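Local structure of N-acyl-D-glutamate deacylase (Bordetella bronchiseptica, 3GIP) at residues Asp64-Asp70 with Thr89-Cys95; Gly96-Ala100 with Ala111-Leu115. The protein catalyses the hydrolysis of N-acyl-D-glutamate to D-glutamate and a carboxylate, as a zinc-dependent member of the amidohydrolase superfamily. All blocks are in the same frame, centred on the assembly; numbering follows the deposited sequence.

Contact 1: Asp64-Asp70 with Thr89-Cys95. With ZN (zinc ion), chain F.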
loop_
_atom_site.group_PDB
_atom_site.type_symbol
_atom_site.label_atom_id
_atom_site.label_comp_id
_atom_site.label_asym_id
_atom_site.label_seq_id
_atom_site.Cartn_x
_atom_site.Cartn_y
_atom_site.Cartn_z
ATOM N N ASP A 64 4.321 3.950 1.797
ATOM C CA ASP A 64 3.577 3.027 0.949
ATOM C C ASP A 64 2.212 2.816 1.581
ATOM O O ASP A 64 2.068 2.033 2.520
ATOM C CB ASP A 64 4.326 1.696 0.855
ATOM C CG ASP A 64 3.693 0.736 -0.128
ATOM O OD1 ASP A 64 2.653 1.083 -0.733
ATOM O OD2 ASP A 64 4.241 -0.373 -0.296
ATOM N N VAL A 65 1.213 3.514 1.056
ATOM C CA VAL A 65 -0.131 3.434 1.600
ATOM C C VAL A 65 -0.898 2.167 1.248
ATOM O O VAL A 65 -1.982 1.942 1.781
ATOM C CB VAL A 65 -0.970 4.669 1.182
ATOM C CG1 VAL A 65 -0.240 5.943 1.600
ATOM C CG2 VAL A 65 -1.223 4.659 -0.327
ATOM N N HIS A 66 -0.353 1.335 0.362
ATOM C CA HIS A 66 -1.055 0.108 0.010
ATOM C C HIS A 66 -0.185 -1.132 0.080
ATOM O O HIS A 66 0.225 -1.689 -0.947
ATOM C CB HIS A 66 -1.680 0.191 -1.383
ATOM C CG HIS A 66 -2.785 -0.798 -1.587
ATOM N ND1 HIS A 66 -4.112 -0.479 -1.405
ATOM C CD2 HIS A 66 -2.752 -2.123 -1.865
ATOM C CE1 HIS A 66 -4.851 -1.564 -1.557
ATOM N NE2 HIS A 66 -4.049 -2.576 -1.836
ATOM N N GLY A 67 0.087 -1.574 1.298
ATOM C CA GLY A 67 0.896 -2.760 1.466
ATOM C C GLY A 67 0.068 -3.944 1.923
ATOM O O GLY A 67 -1.041 -3.783 2.432
ATOM N N HIS A 68 0.604 -5.139 1.698
ATOM C CA HIS A 68 -0.031 -6.386 2.123
ATOM C C HIS A 68 1.031 -7.150 2.901
ATOM O O HIS A 68 1.001 -8.378 2.977
ATOM C CB HIS A 68 -0.468 -7.226 0.920
ATOM C CG HIS A 68 -1.727 -6.748 0.270
ATOM N ND1 HIS A 68 -2.931 -6.675 0.938
ATOM C CD2 HIS A 68 -1.972 -6.332 -0.995
ATOM C CE1 HIS A 68 -3.864 -6.236 0.111
ATOM N NE2 HIS A 68 -3.308 -6.021 -1.068
ATOM N N ASP A 69 1.969 -6.408 3.479
ATOM C CA ASP A 69 3.086 -6.989 4.217
ATOM C C ASP A 69 2.764 -7.323 5.675
ATOM O O ASP A 69 3.670 -7.536 6.479
ATOM C CB ASP A 69 4.263 -6.016 4.164
ATOM C CG ASP A 69 4.414 -5.372 2.799
ATOM O OD1 ASP A 69 5.099 -5.954 1.930
ATOM O OD2 ASP A 69 3.824 -4.288 2.593
ATOM N N ASP A 70 1.476 -7.390 5.989
ATOM C CA ASP A 70 1.000 -7.676 7.342
ATOM C C ASP A 70 1.815 -8.686 8.140
ATOM O O ASP A 70 2.209 -8.419 9.279
ATOM C CB ASP A 70 -0.442 -8.182 7.293
ATOM C CG ASP A 70 -1.393 -7.175 6.699
ATOM O OD1 ASP A 70 -2.314 -6.737 7.423
ATOM O OD2 ASP A 70 -1.221 -6.827 5.511
ATOM N N THR A 89 7.770 3.766 5.643
ATOM C CA THR A 89 6.527 3.479 6.358
ATOM C C THR A 89 5.583 2.747 5.416
ATOM O O THR A 89 5.517 3.066 4.229
ATOM C CB THR A 89 5.809 4.775 6.828
ATOM O OG1 THR A 89 6.616 5.454 7.796
ATOM C CG2 THR A 89 4.451 4.446 7.452
ATOM N N VAL A 90 4.864 1.760 5.936
ATOM C CA VAL A 90 3.904 1.039 5.119
ATOM C C VAL A 90 2.591 0.896 5.864
ATOM O O VAL A 90 2.572 0.699 7.079
ATOM C CB VAL A 90 4.398 -0.376 4.727
ATOM C CG1 VAL A 90 4.604 -1.236 5.969
ATOM C CG2 VAL A 90 3.382 -1.028 3.792
ATOM N N VAL A 91 1.494 1.035 5.130
ATOM C CA VAL A 91 0.167 0.873 5.698
ATOM C C VAL A 91 -0.284 -0.510 5.236
ATOM O O VAL A 91 -0.451 -0.752 4.038
ATOM C CB VAL A 91 -0.815 1.943 5.173
ATOM C CG1 VAL A 91 -2.193 1.736 5.796
ATOM C CG2 VAL A 91 -0.289 3.336 5.502
ATOM N N VAL A 92 -0.456 -1.425 6.186
ATOM C CA VAL A 92 -0.873 -2.787 5.864
ATOM C C VAL A 92 -2.347 -3.020 6.195
ATOM O O VAL A 92 -3.021 -2.126 6.716
ATOM C CB VAL A 92 -0.020 -3.825 6.635
ATOM C CG1 VAL A 92 1.459 -3.621 6.326
ATOM C CG2 VAL A 92 -0.268 -3.697 8.137
ATOM N N GLY A 93 -2.842 -4.217 5.883
ATOM C CA GLY A 93 -4.228 -4.556 6.165
ATOM C C GLY A 93 -5.213 -4.045 5.136
ATOM O O GLY A 93 -6.347 -3.695 5.465
ATOM N N ASN A 94 -4.787 -4.029 3.879
ATOM C CA ASN A 94 -5.623 -3.531 2.795
ATOM C C ASN A 94 -6.517 -4.561 2.118
ATOM O O ASN A 94 -6.352 -5.770 2.292
ATOM C CB ASN A 94 -4.729 -2.878 1.740
ATOM C CG ASN A 94 -4.225 -1.525 2.172
ATOM O OD1 ASN A 94 -4.970 -0.549 2.158
ATOM N ND2 ASN A 94 -2.961 -1.458 2.572
ATOM N N CYS A 95 -7.474 -4.047 1.350
ATOM C CA CYS A 95 -8.409 -4.850 0.574
ATOM C C CYS A 95 -9.238 -5.836 1.375
ATOM O O CYS A 95 -9.622 -6.888 0.867
ATOM C CB CYS A 95 -7.652 -5.592 -0.525
ATOM S SG CYS A 95 -6.587 -4.471 -1.490
HETATM ZN ZN ZN F . -6.979 -4.775 -3.657
HETATM O O HOH W 1 -4.710 2.182 2.126
HETATM O O HOH W 2 -3.250 -6.556 3.679
#

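Contact 2: Gly96-Ala100 with Ala111-Leu115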
loop_
_atom_site.group_PDB
_atom_site.type_symbol
_atom_site.label_atom_id
_atom_site.label_comp_id
_atom_site.label_asym_id
_atom_site.label_seq_id
_atom_site.Cartn_x
_atom_site.Cartn_y
_atom_site.Cartn_z
ATOM N N GLY A 96 -9.512 -5.485 2.626
ATOM C CA GLY A 96 -10.323 -6.346 3.469
ATOM C C GLY A 96 -9.599 -7.426 4.246
ATOM O O GLY A 96 -10.209 -8.071 5.095
ATOM N N VAL A 97 -8.311 -7.628 3.980
ATOM C CA VAL A 97 -7.560 -8.665 4.684
ATOM C C VAL A 97 -6.416 -8.099 5.510
ATOM O O VAL A 97 -5.597 -7.316 5.021
ATOM C CB VAL A 97 -7.023 -9.731 3.704
ATOM C CG1 VAL A 97 -8.186 -10.524 3.131
ATOM C CG2 VAL A 97 -6.220 -9.069 2.586
ATOM N N SER A 98 -6.356 -8.516 6.772
ATOM C CA SER A 98 -5.341 -8.021 7.693
ATOM C C SER A 98 -4.777 -9.104 8.607
ATOM O O SER A 98 -5.272 -10.229 8.634
ATOM C CB SER A 98 -5.947 -6.911 8.551
ATOM O OG SER A 98 -7.117 -7.380 9.216
ATOM N N ALA A 99 -3.744 -8.740 9.362
ATOM C CA ALA A 99 -3.098 -9.663 10.290
ATOM C C ALA A 99 -4.053 -10.105 11.394
ATOM O O ALA A 99 -3.931 -11.211 11.917
ATOM C CB ALA A 99 -1.871 -9.005 10.907
ATOM N N ALA A 100 -4.997 -9.238 11.741
ATOM C CA ALA A 100 -5.964 -9.529 12.795
ATOM C C ALA A 100 -7.273 -8.790 12.528
ATOM O O ALA A 100 -7.297 -7.814 11.785
ATOM C CB ALA A 100 -5.388 -9.107 14.149
ATOM N N ALA A 111 -8.776 -14.599 -0.677
ATOM C CA ALA A 111 -8.027 -13.348 -0.587
ATOM C C ALA A 111 -7.021 -13.322 0.561
ATOM O O ALA A 111 -6.087 -12.522 0.552
ATOM C CB ALA A 111 -8.994 -12.172 -0.466
ATOM N N LEU A 112 -7.208 -14.187 1.553
ATOM C CA LEU A 112 -6.278 -14.236 2.676
ATOM C C LEU A 112 -4.890 -14.641 2.184
ATOM O O LEU A 112 -3.890 -14.414 2.861
ATOM C CB LEU A 112 -6.766 -15.225 3.739
ATOM C CG LEU A 112 -7.953 -14.775 4.597
ATOM C CD1 LEU A 112 -8.354 -15.893 5.546
ATOM C CD2 LEU A 112 -7.573 -13.527 5.379
ATOM N N ALA A 113 -4.839 -15.240 0.999
ATOM C CA ALA A 113 -3.574 -15.666 0.411
ATOM C C ALA A 113 -2.709 -14.454 0.077
ATOM O O ALA A 113 -1.505 -14.579 -0.153
ATOM C CB ALA A 113 -3.833 -16.491 -0.845
ATOM N N LEU A 114 -3.325 -13.279 0.043
ATOM C CA LEU A 114 -2.589 -12.060 -0.252
ATOM C C LEU A 114 -1.682 -11.712 0.927
ATOM O O LEU A 114 -0.820 -10.841 0.813
ATOM C CB LEU A 114 -3.557 -10.896 -0.509
ATOM C CG LEU A 114 -4.527 -11.008 -1.690
ATOM C CD1 LEU A 114 -5.455 -9.800 -1.701
ATOM C CD2 LEU A 114 -3.746 -11.099 -2.994
ATOM N N LEU A 115 -1.871 -12.407 2.051
ATOM C CA LEU A 115 -1.091 -12.155 3.266
ATOM C C LEU A 115 0.042 -13.138 3.556
ATOM O O LEU A 115 1.140 -12.732 3.933
ATOM C CB LEU A 115 -2.018 -12.130 4.486
ATOM C CG LEU A 115 -3.174 -11.129 4.511
ATOM C CD1 LEU A 115 -3.965 -11.317 5.797
ATOM C CD2 LEU A 115 -2.640 -9.710 4.416
#

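Contact 1: Asp64-Asp70 with Thr89-Cys95
Val91 N donates to Asp64 O over 2.9 Å at an N-H...O angle of 164°, and Asp64 N in turn gives its hydrogen to Thr89 O. These two bonds pair the C-terminal ends of strands 57-64 and 87-92 in parallel; Gly67 N to Val91 O continues the contact beyond the end of strand 57-64. Asn94 ND2 donates to Gly67 O over 3.0 Å, in the carbonyl plane on a lone pair, while Asn94 OD1 accepts from water 1, which also donates to Val65 O. With its rotation fixed in this way, the amide plane lies 22° from the His66 ring plane and stacks on it, and Asn94 CB sits over the same ring 3.8 Å from its centroid, a CH-pi contact. His66 reaches this place because its CG is anti to the backbone N (chi1 -159°), which swings the ring back toward 89-95 although CB starts away from it.

The two strands are the first of the TIM-type barrel of amidohydrolases, and His66 and His68 form the His-X-His sequence that follows the first barrel strand in this superfamily. Cys95 SG lies at the edge of both rings, 3.2 Å from His66 NE2, and binds zinc at 2.2 Å with His218 and His248. At the far end of the contact, beside Gly93, water 2 joins His68 ND1 to Asp70 OD2, and Gly93 N makes a weak bond to that same oxygen.

Contact 2: Gly96-Ala100 with Ala111-Leu115
Val97 meets the turn 111-115 with both methyls, in apolar packing. CG1 touches Leu112 CD2 at 3.8 Å and Ala111 CB at 4.0 Å; CG2 faces Leu115 CD2 at 4.1 Å and approaches Leu114 CD1 more loosely, at 4.4 Å. Val97 CB itself rests 4.0 Å from Leu115 CD1. The valine therefore fits among the side chains of Ala111, Leu112 and Leu114 of a 3-10 turn and of Leu115 just after it, with CG1 anti to its own carbonyl carbon (chi1 -68°) and directed to the Ala111 and Leu112 side. Leu115 comes from the end of the turn with an extended chain (chi2 179°), and both its methyls lie against Val97, CD2 near CG2, while CD1 lies by CB and also reaches Ser98 O at 3.3 Å.

The next shell sets these groups in place. Leu114 N bonds to Ala111 O, and Leu115 N to Leu112 O, the i to i+3 pattern that winds the 3-10 segment and brings Ala111, Leu114 and Leu115 round to the valine. On the other segment Ser98 OG donates to Ala100 O at 2.6 Å, from above the carbonyl plane, and is also bonded to Gly145 N; Gly96 N is held by Ser185 OG. Helix 146-153 supplies neighbours to both segments, Ala147 against Val97 and Leu151 against Leu112. The whole contact lies in the long excursion between strand 87-92 and helix 124-133, joining its opening residues to its later 3-10 turn. No hydrogen bond crosses between the segments, which implies that their mutual fit rests on shape and burial of hydrocarbon, while the directional bonds lie within each segment or to its surroundings.

How the contacts relate
Contact 1 hands the chain directly to contact 2, since Cys95 is followed by Gly96, and their centres are 10 Å apart. Asp70 forms the main junction: its OD1 makes a weak hydrogen bond to Ala99 N at 3.1 Å, and its OD2 packs 3.4 Å from Leu115 CD2, so one carboxylate meets both segments of contact 2. His68 CB adds a contact of 3.6 Å with Leu114 O. Contact 1 contributes a zinc ligand directly; contact 2 borders the same site through the Leu114 side chain, whose nearest atoms come within about 6 Å of the zinc ion and about 4 Å of an acetic acid, probably from the crystallisation medium though it may mark the pocket.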